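Adp-ribosyltransferase (Staphylococcus aureus, PDB 1OJQ) transfers a single ADP-ribose unit from NAD+ to target proteins, probably Rho-family small GTPases, as other C3-type exoenzymes do. Local coordinates at residues K30-N35 with V65-S70; T45-A50 with N55-N60; L89-S94 with I203-V208. All coordinates share one frame; numbering follows the deposited sequence.

Contact 1 (K30-N35 with V65-S70)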
loop_
_atom_site.group_PDB
_atom_site.type_symbol
_atom_site.label_atom_id
_atom_site.label_comp_id
_atom_site.label_asym_id
_atom_site.label_seq_id
_atom_site.Cartn_x
_atom_site.Cartn_y
_atom_site.Cartn_z
ATOM N N LYS A 30 -19.126 -2.542 5.876
ATOM C CA LYS A 30 -19.087 -2.938 4.459
ATOM C C LYS A 30 -19.201 -1.751 3.521
ATOM O O LYS A 30 -18.478 -1.644 2.532
ATOM C CB LYS A 30 -20.240 -3.917 4.215
ATOM C CG LYS A 30 -20.024 -5.237 4.952
ATOM C CD LYS A 30 -20.919 -6.279 4.295
ATOM C CE LYS A 30 -22.002 -6.738 5.255
ATOM N NZ LYS A 30 -22.948 -7.659 4.543
ATOM N N MET A 31 -20.120 -0.847 3.862
ATOM C CA MET A 31 -20.378 0.340 3.065
ATOM C C MET A 31 -19.164 1.257 3.007
ATOM O O MET A 31 -18.835 1.824 1.961
ATOM C CB MET A 31 -21.556 1.115 3.653
ATOM C CG MET A 31 -21.885 2.461 3.050
ATOM S SD MET A 31 -23.059 3.345 4.130
ATOM C CE MET A 31 -22.156 4.858 4.442
ATOM N N ALA A 32 -18.519 1.427 4.159
ATOM C CA ALA A 32 -17.347 2.285 4.217
ATOM C C ALA A 32 -16.231 1.746 3.341
ATOM O O ALA A 32 -15.625 2.518 2.605
ATOM C CB ALA A 32 -16.796 2.365 5.639
ATOM N N ILE A 33 -15.950 0.444 3.481
ATOM C CA ILE A 33 -14.847 -0.084 2.668
ATOM C C ILE A 33 -15.217 0.014 1.195
ATOM O O ILE A 33 -14.406 0.446 0.367
ATOM C CB ILE A 33 -14.527 -1.541 3.032
ATOM C CG1 ILE A 33 -14.026 -1.689 4.476
ATOM C CG2 ILE A 33 -13.558 -2.180 2.046
ATOM C CD1 ILE A 33 -14.140 -3.131 4.967
ATOM N N TYR A 34 -16.436 -0.374 0.835
ATOM C CA TYR A 34 -16.815 -0.375 -0.588
ATOM C C TYR A 34 -16.690 1.032 -1.154
ATOM O O TYR A 34 -16.088 1.252 -2.201
ATOM C CB TYR A 34 -18.238 -0.908 -0.807
ATOM C CG TYR A 34 -18.513 -1.179 -2.269
ATOM C CD1 TYR A 34 -18.256 -2.427 -2.830
ATOM C CD2 TYR A 34 -19.026 -0.195 -3.107
ATOM C CE1 TYR A 34 -18.487 -2.706 -4.160
ATOM C CE2 TYR A 34 -19.265 -0.456 -4.445
ATOM C CZ TYR A 34 -19.001 -1.702 -4.967
ATOM O OH TYR A 34 -19.250 -1.944 -6.292
ATOM N N ASN A 35 -17.287 2.010 -0.482
ATOM C CA ASN A 35 -17.227 3.384 -0.978
ATOM C C ASN A 35 -15.794 3.886 -1.105
ATOM O O ASN A 35 -15.485 4.631 -2.041
ATOM C CB ASN A 35 -18.040 4.325 -0.087
ATOM C CG ASN A 35 -19.527 4.145 -0.313
ATOM O OD1 ASN A 35 -19.979 3.659 -1.359
ATOM N ND2 ASN A 35 -20.302 4.526 0.693
ATOM N N VAL A 65 -13.930 9.223 7.869
ATOM C CA VAL A 65 -12.626 8.854 8.440
ATOM C C VAL A 65 -12.790 8.133 9.773
ATOM O O VAL A 65 -12.148 7.086 9.948
ATOM C CB VAL A 65 -11.705 10.082 8.593
ATOM C CG1 VAL A 65 -10.508 9.742 9.460
ATOM C CG2 VAL A 65 -11.325 10.560 7.189
ATOM N N ARG A 66 -13.599 8.637 10.703
ATOM C CA ARG A 66 -13.793 7.860 11.939
ATOM C C ARG A 66 -14.282 6.451 11.637
ATOM O O ARG A 66 -13.856 5.456 12.241
ATOM C CB ARG A 66 -14.783 8.587 12.857
ATOM C CG ARG A 66 -14.089 9.740 13.614
ATOM C CD ARG A 66 -15.054 10.402 14.580
ATOM N NE ARG A 66 -16.133 11.145 13.926
ATOM C CZ ARG A 66 -16.004 12.426 13.600
ATOM N NH1 ARG A 66 -14.880 13.075 13.852
ATOM N NH2 ARG A 66 -17.026 13.046 13.013
ATOM N N GLN A 67 -15.215 6.361 10.677
ATOM C CA GLN A 67 -15.761 5.065 10.298
ATOM C C GLN A 67 -14.672 4.157 9.744
ATOM O O GLN A 67 -14.562 3.029 10.237
ATOM C CB GLN A 67 -16.904 5.244 9.284
ATOM C CG GLN A 67 -17.452 3.943 8.725
ATOM C CD GLN A 67 -18.002 2.968 9.722
ATOM O OE1 GLN A 67 -17.496 1.843 9.886
ATOM N NE2 GLN A 67 -19.056 3.327 10.426
ATOM N N LEU A 68 -13.913 4.609 8.736
ATOM C CA LEU A 68 -12.939 3.681 8.107
ATOM C C LEU A 68 -11.843 3.312 9.097
ATOM O O LEU A 68 -11.354 2.185 9.091
ATOM C CB LEU A 68 -12.366 4.282 6.826
ATOM C CG LEU A 68 -11.685 3.326 5.840
ATOM C CD1 LEU A 68 -12.575 2.152 5.443
ATOM C CD2 LEU A 68 -11.230 4.046 4.575
ATOM N N ASP A 69 -11.452 4.258 9.958
ATOM C CA ASP A 69 -10.476 3.961 10.989
ATOM C C ASP A 69 -10.987 2.826 11.871
ATOM O O ASP A 69 -10.234 1.915 12.196
ATOM C CB ASP A 69 -10.204 5.165 11.877
ATOM C CG ASP A 69 -9.392 6.283 11.254
ATOM O OD1 ASP A 69 -8.900 6.183 10.101
ATOM O OD2 ASP A 69 -9.256 7.295 11.974
ATOM N N SER A 70 -12.262 2.937 12.253
ATOM C CA SER A 70 -12.842 1.901 13.108
ATOM C C SER A 70 -12.911 0.562 12.389
ATOM O O SER A 70 -12.519 -0.477 12.945
ATOM C CB SER A 70 -14.227 2.366 13.576
ATOM O OG SER A 70 -14.931 1.260 14.101
#
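Gln67 is the first residue of 65-70 to meet helix 27-38, and it does so with the aliphatic part of its side chain. Gln67 CG stands opposite the backbone N (chi1 174°), which sends it outward to lie 3.5 Å from Ala32 CB. The chain then bends at the next bond (chi2 59°), and the Gln67 side chain also touches Lys28 and Asp29 of the same helix. One residue on, Leu68 supplies the second half of the contact. Its CB does not head straight for the other helix, but a branch of the side chain reaches it: Leu68 CD1 lies 4.2 Å from Ala32 CB and 4.2 Å from Ile33 CG1. Leu68 CD1 is also 4.2 Å from Ala32 O, a loose touch on the backbone. Ala32 thus presents its methyl to both partners, and this small residue lies where the backbones come nearest, its CA 6.0 Å from Leu68 CA. The axes of the short segments approach to 9.3 Å, with 104° between their directions, a near-perpendicular helix-helix packing in the N-terminal helical part of the fold. Asp69, through a salt bridge with Arg185 and a hydrogen bond with Tyr136, ties helix 59-73 to loops elsewhere. Ile33 packs on Ile167 and brings the crossing beside the substrate site, its side chain about 4 Å from that of Thr37, an NAD+-binding residue. No hydrogen bond links 30-35 to 65-70: methyl and methylene groups meet by van der Waals packing, without polar pairing between the two segments.

Contact 2 (T45-A50 with N55-N60)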
loop_
_atom_site.group_PDB
_atom_site.type_symbol
_atom_site.label_atom_id
_atom_site.label_comp_id
_atom_site.label_asym_id
_atom_site.label_seq_id
_atom_site.Cartn_x
_atom_site.Cartn_y
_atom_site.Cartn_z
ATOM N N THR A 45 -7.386 13.195 -0.551
ATOM C CA THR A 45 -6.814 14.543 -0.722
ATOM C C THR A 45 -6.931 15.417 0.507
ATOM O O THR A 45 -5.935 16.011 0.941
ATOM C CB THR A 45 -7.476 15.194 -1.955
ATOM O OG1 THR A 45 -7.069 14.385 -3.073
ATOM C CG2 THR A 45 -6.967 16.605 -2.161
ATOM N N PRO A 46 -8.101 15.543 1.131
ATOM C CA PRO A 46 -8.160 16.336 2.351
ATOM C C PRO A 46 -7.268 15.810 3.471
ATOM O O PRO A 46 -6.675 16.535 4.279
ATOM C CB PRO A 46 -9.639 16.186 2.747
ATOM C CG PRO A 46 -10.357 15.895 1.466
ATOM C CD PRO A 46 -9.407 15.006 0.711
ATOM N N LEU A 47 -7.155 14.488 3.598
ATOM C CA LEU A 47 -6.351 13.969 4.712
ATOM C C LEU A 47 -4.901 14.381 4.492
ATOM O O LEU A 47 -4.213 14.756 5.438
ATOM C CB LEU A 47 -6.477 12.453 4.798
ATOM C CG LEU A 47 -7.564 11.843 5.674
ATOM C CD1 LEU A 47 -7.623 10.331 5.482
ATOM C CD2 LEU A 47 -7.352 12.165 7.148
ATOM N N ARG A 48 -4.469 14.321 3.230
ATOM C CA ARG A 48 -3.101 14.753 2.953
ATOM C C ARG A 48 -2.928 16.241 3.219
ATOM O O ARG A 48 -1.986 16.687 3.886
ATOM C CB ARG A 48 -2.718 14.418 1.506
ATOM C CG ARG A 48 -2.500 12.905 1.318
ATOM C CD ARG A 48 -2.233 12.628 -0.159
ATOM N NE ARG A 48 -1.738 11.273 -0.387
ATOM C CZ ARG A 48 -1.663 10.693 -1.582
ATOM N NH1 ARG A 48 -2.056 11.335 -2.679
ATOM N NH2 ARG A 48 -1.196 9.455 -1.701
ATOM N N SER A 49 -3.852 17.046 2.692
ATOM C CA SER A 49 -3.786 18.479 2.921
ATOM C C SER A 49 -3.751 18.832 4.401
ATOM O O SER A 49 -3.092 19.795 4.795
ATOM C CB SER A 49 -5.011 19.182 2.320
ATOM O OG SER A 49 -4.991 19.134 0.916
ATOM N N ALA A 50 -4.477 18.073 5.209
ATOM C CA ALA A 50 -4.633 18.354 6.640
ATOM C C ALA A 50 -3.501 17.758 7.459
ATOM O O ALA A 50 -3.481 17.848 8.689
ATOM C CB ALA A 50 -5.967 17.797 7.129
ATOM N N ASN A 55 -9.529 16.876 12.621
ATOM C CA ASN A 55 -10.356 17.999 13.049
ATOM C C ASN A 55 -10.334 19.158 12.049
ATOM O O ASN A 55 -10.984 20.173 12.302
ATOM C CB ASN A 55 -9.953 18.521 14.432
ATOM C CG ASN A 55 -10.295 17.548 15.541
ATOM O OD1 ASN A 55 -10.981 16.530 15.350
ATOM N ND2 ASN A 55 -9.803 17.848 16.751
ATOM N N LYS A 56 -9.611 19.024 10.951
ATOM C CA LYS A 56 -9.586 20.015 9.894
ATOM C C LYS A 56 -10.486 19.658 8.732
ATOM O O LYS A 56 -10.625 20.416 7.771
ATOM C CB LYS A 56 -8.146 20.155 9.358
ATOM C CG LYS A 56 -7.213 20.894 10.321
ATOM C CD LYS A 56 -5.901 21.253 9.627
ATOM C CE LYS A 56 -4.941 22.012 10.535
ATOM N NZ LYS A 56 -4.356 21.131 11.589
ATOM N N LEU A 57 -11.114 18.493 8.775
ATOM C CA LEU A 57 -11.896 18.034 7.631
ATOM C C LEU A 57 -13.350 18.490 7.680
ATOM O O LEU A 57 -13.834 18.892 8.736
ATOM C CB LEU A 57 -11.856 16.503 7.558
ATOM C CG LEU A 57 -10.429 15.934 7.605
ATOM C CD1 LEU A 57 -10.415 14.437 7.351
ATOM C CD2 LEU A 57 -9.543 16.683 6.619
ATOM N N SER A 58 -13.985 18.393 6.527
ATOM C CA SER A 58 -15.424 18.649 6.410
ATOM C C SER A 58 -16.199 17.694 7.299
ATOM O O SER A 58 -15.662 16.636 7.643
ATOM C CB SER A 58 -15.850 18.495 4.949
ATOM O OG SER A 58 -16.804 19.474 4.582
ATOM N N GLU A 59 -17.445 17.992 7.677
ATOM C CA GLU A 59 -18.123 17.036 8.568
ATOM C C GLU A 59 -18.373 15.685 7.913
ATOM O O GLU A 59 -18.299 14.638 8.579
ATOM C CB GLU A 59 -19.469 17.588 9.061
ATOM C CG GLU A 59 -19.309 18.840 9.906
ATOM C CD GLU A 59 -18.695 18.630 11.266
ATOM O OE1 GLU A 59 -18.415 17.487 11.672
ATOM O OE2 GLU A 59 -18.494 19.655 11.965
ATOM N N ASN A 60 -18.679 15.688 6.605
ATOM C CA ASN A 60 -18.962 14.381 6.011
ATOM C C ASN A 60 -17.707 13.525 5.968
ATOM O O ASN A 60 -17.726 12.316 6.247
ATOM C CB ASN A 60 -19.593 14.588 4.628
ATOM C CG ASN A 60 -18.668 15.219 3.604
ATOM O OD1 ASN A 60 -18.063 16.249 3.885
ATOM N ND2 ASN A 60 -18.569 14.600 2.434
HETATM O O HOH W 1 -2.539 19.521 10.487
#
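The turn between helix 41-49 and helix 59-73 folds back on itself in this contact, and Leu57, the residue just before the N-cap position of the second helix, fills the angle between them. Its two methyls divide the work. Leu57 CD2 lies 3.9 Å from Pro46 CB and 3.8 Å from Ala50 CB, while it also rests 3.7 Å from Pro46 O, the carbonyl that accepts the backbone hydrogen bond from Ala50 N. Leu57 CD1 goes the other way and meets Leu47 CD2 at 3.8 Å, the two leucine side chains crossing at a slant. A chi1 of -52° puts CG of Leu57 opposite the carbonyl carbon, and the branch at CG sends the methyls to different partners; the side chain also extends onto Gln62 and Val65 of helix 59-73. Beside it, Lys56 adds its CB, 3.9 Å from Ala50 CB, so that the alanine methyl touches two successive residues. The lysine chain is extended as far as CE and turns at its last bond (chi4 72°). There Lys56 NZ donates to a water at 2.7 Å, and that water in turn donates to Ala50 O at 2.6 Å. The neighbouring Arg48, an NAD+-binding residue, pairs with Glu133, another such residue, so the helix that carries this apolar seam also carries part of the substrate site. Apolar packing therefore closes the inside of the corner. At its edge the water bridges the carbonyl of Ala50, just after helix 41-49, and Lys56 NZ, while Asp53 gives the ammonium group its salt bridge, probably favouring the charged form of Lys56.

Contact 3 (L89-S94 with I203-V208)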
loop_
_atom_site.group_PDB
_atom_site.type_symbol
_atom_site.label_atom_id
_atom_site.label_comp_id
_atom_site.label_asym_id
_atom_site.label_seq_id
_atom_site.Cartn_x
_atom_site.Cartn_y
_atom_site.Cartn_z
ATOM N N LEU A 89 6.094 5.846 -11.981
ATOM C CA LEU A 89 7.337 6.494 -11.556
ATOM C C LEU A 89 7.128 7.810 -10.831
ATOM O O LEU A 89 8.041 8.270 -10.123
ATOM C CB LEU A 89 8.234 6.724 -12.770
ATOM C CG LEU A 89 8.867 5.527 -13.456
ATOM C CD1 LEU A 89 9.720 6.019 -14.624
ATOM C CD2 LEU A 89 9.713 4.678 -12.515
ATOM N N ASP A 90 5.968 8.465 -10.951
ATOM C CA ASP A 90 5.791 9.772 -10.312
ATOM C C ASP A 90 5.754 9.638 -8.801
ATOM O O ASP A 90 5.848 10.619 -8.067
ATOM C CB ASP A 90 4.531 10.492 -10.790
ATOM C CG ASP A 90 3.269 9.686 -10.596
ATOM O OD1 ASP A 90 3.215 8.849 -9.673
ATOM O OD2 ASP A 90 2.315 9.889 -11.381
ATOM N N TYR A 91 5.640 8.408 -8.305
ATOM C CA TYR A 91 5.879 8.160 -6.882
ATOM C C TYR A 91 7.243 8.717 -6.474
ATOM O O TYR A 91 7.385 9.105 -5.303
ATOM C CB TYR A 91 5.791 6.665 -6.599
ATOM C CG TYR A 91 6.323 6.207 -5.257
ATOM C CD1 TYR A 91 5.551 6.337 -4.116
ATOM C CD2 TYR A 91 7.588 5.646 -5.163
ATOM C CE1 TYR A 91 6.076 5.905 -2.912
ATOM C CE2 TYR A 91 8.123 5.211 -3.967
ATOM C CZ TYR A 91 7.335 5.355 -2.845
ATOM O OH TYR A 91 7.822 4.931 -1.621
ATOM N N LEU A 92 8.223 8.751 -7.371
ATOM C CA LEU A 92 9.579 9.191 -7.007
ATOM C C LEU A 92 9.766 10.689 -7.103
ATOM O O LEU A 92 10.859 11.229 -6.895
ATOM C CB LEU A 92 10.603 8.508 -7.917
ATOM C CG LEU A 92 10.567 6.975 -7.903
ATOM C CD1 LEU A 92 11.508 6.433 -8.966
ATOM C CD2 LEU A 92 10.885 6.418 -6.519
ATOM N N SER A 93 8.704 11.421 -7.424
ATOM C CA SER A 93 8.909 12.836 -7.745
ATOM C C SER A 93 9.123 13.645 -6.479
ATOM O O SER A 93 9.504 14.812 -6.500
ATOM C CB SER A 93 7.725 13.365 -8.569
ATOM O OG SER A 93 6.665 13.731 -7.695
ATOM N N SER A 94 8.905 13.021 -5.318
ATOM C CA SER A 94 9.213 13.804 -4.114
ATOM C C SER A 94 10.351 13.209 -3.302
ATOM O O SER A 94 10.510 13.501 -2.115
ATOM C CB SER A 94 7.956 13.930 -3.244
ATOM N N ILE A 203 11.363 -1.968 -10.546
ATOM C CA ILE A 203 12.142 -1.469 -9.419
ATOM C C ILE A 203 11.469 -1.884 -8.114
ATOM O O ILE A 203 10.321 -1.523 -7.859
ATOM C CB ILE A 203 12.307 0.058 -9.509
ATOM C CG1 ILE A 203 12.964 0.488 -10.827
ATOM C CG2 ILE A 203 13.084 0.616 -8.322
ATOM C CD1 ILE A 203 12.792 1.965 -11.139
ATOM N N ILE A 204 12.177 -2.636 -7.261
ATOM C CA ILE A 204 11.548 -3.094 -6.023
ATOM C C ILE A 204 12.096 -2.336 -4.816
ATOM O O ILE A 204 13.298 -2.336 -4.515
ATOM C CB ILE A 204 11.740 -4.613 -5.868
ATOM C CG1 ILE A 204 11.217 -5.420 -7.074
ATOM C CG2 ILE A 204 11.108 -5.117 -4.571
ATOM C CD1 ILE A 204 11.207 -6.914 -6.846
ATOM N N ILE A 205 11.202 -1.646 -4.111
ATOM C CA ILE A 205 11.518 -0.940 -2.880
ATOM C C ILE A 205 11.012 -1.793 -1.719
ATOM O O ILE A 205 9.797 -1.972 -1.600
ATOM C CB ILE A 205 10.872 0.461 -2.815
ATOM C CG1 ILE A 205 11.210 1.327 -4.032
ATOM C CG2 ILE A 205 11.220 1.156 -1.497
ATOM C CD1 ILE A 205 10.374 2.571 -4.210
ATOM N N THR A 206 11.919 -2.355 -0.922
ATOM C CA THR A 206 11.529 -3.226 0.186
ATOM C C THR A 206 11.542 -2.417 1.471
ATOM O O THR A 206 12.506 -1.687 1.705
ATOM C CB THR A 206 12.464 -4.428 0.337
ATOM O OG1 THR A 206 12.446 -5.194 -0.883
ATOM C CG2 THR A 206 11.988 -5.312 1.487
ATOM N N ALA A 207 10.497 -2.485 2.282
ATOM C CA ALA A 207 10.419 -1.661 3.486
ATOM C C ALA A 207 9.681 -2.372 4.619
ATOM O O ALA A 207 8.924 -3.328 4.411
ATOM C CB ALA A 207 9.717 -0.341 3.155
ATOM N N VAL A 208 9.879 -1.876 5.830
ATOM C CA VAL A 208 9.202 -2.406 7.007
ATOM C C VAL A 208 8.229 -1.396 7.610
ATOM O O VAL A 208 8.637 -0.287 7.948
ATOM C CB VAL A 208 10.250 -2.794 8.065
ATOM C CG1 VAL A 208 9.582 -3.422 9.279
ATOM C CG2 VAL A 208 11.241 -3.743 7.410
#
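Tyr91 and Ile205 provide the closest apolar touch between the 89-94 segment and the strand: Tyr91 CE2 lies 3.5 Å from Ile205 CD1, the side chains coming from opposite directions and the methyl meeting the ring at an oblique angle. On the tyrosine side, CG stands opposite the backbone N (chi1 166°), carrying the ring out toward the sheet. A second, looser pair sits further toward the start of the strand, where Leu89 CD2 is 4.3 Å from Ile203 CD1. Alternate strand residues, Ile203 and Ile205, thus offer one face of the sheet to Leu89 and Tyr91 of a short 3-10 turn. Polar interactions do not cross the contact; they shape each side. Within the turn, Leu92 N donates to Leu89 O at 2.8 Å and Ser93 N to Asp90 O at 3.0 Å, bonds that shape the turn, from which Tyr91 and Leu92 start toward the strand. The phenol end of Tyr91 is hydrogen-bonded to the hydroxyl of Tyr189, which holds the ring to the neighbouring strand 187-196 as well. Ile203 and Ile205 are themselves held by backbone bonds to Glu153. Packing the turn on the central strand places the loop that carries Asp90, an NAD+-binding residue, next to the sheet. The contact lies over the middle of the five-stranded sheet, with strand 203-209 flanked by 152-158, whose Ile152 touches Leu92 and Ile205, and by 187-196, whose Val191 and Val194 pack on Ile205 and Ile203 respectively. Helix 100-106 completes the cluster through Leu106, which touches Leu89, Leu92 and Ile203.

From the N terminus, the chain leaves helix 27-38, runs through helix 41-49, and turns into helix 59-73, whose return to 27-38 closes the loop of contact 1. Contact 2 lies within that loop, closing the short turn between 41-49 and 59-73. The two share helix 59-73 and touch through Val65, whose CG2 packs on Leu57 CD1 and Leu47 CD1, so together they join helices 27-38, 41-49 and 59-73. Contact 3 opens only afterwards and spans 108 residues, bringing the turn after strand 81-87 back onto strand 203-209. It therefore belongs to the sheet rather than the helical part, and its nearest atoms stay about 8 Å from contact 2.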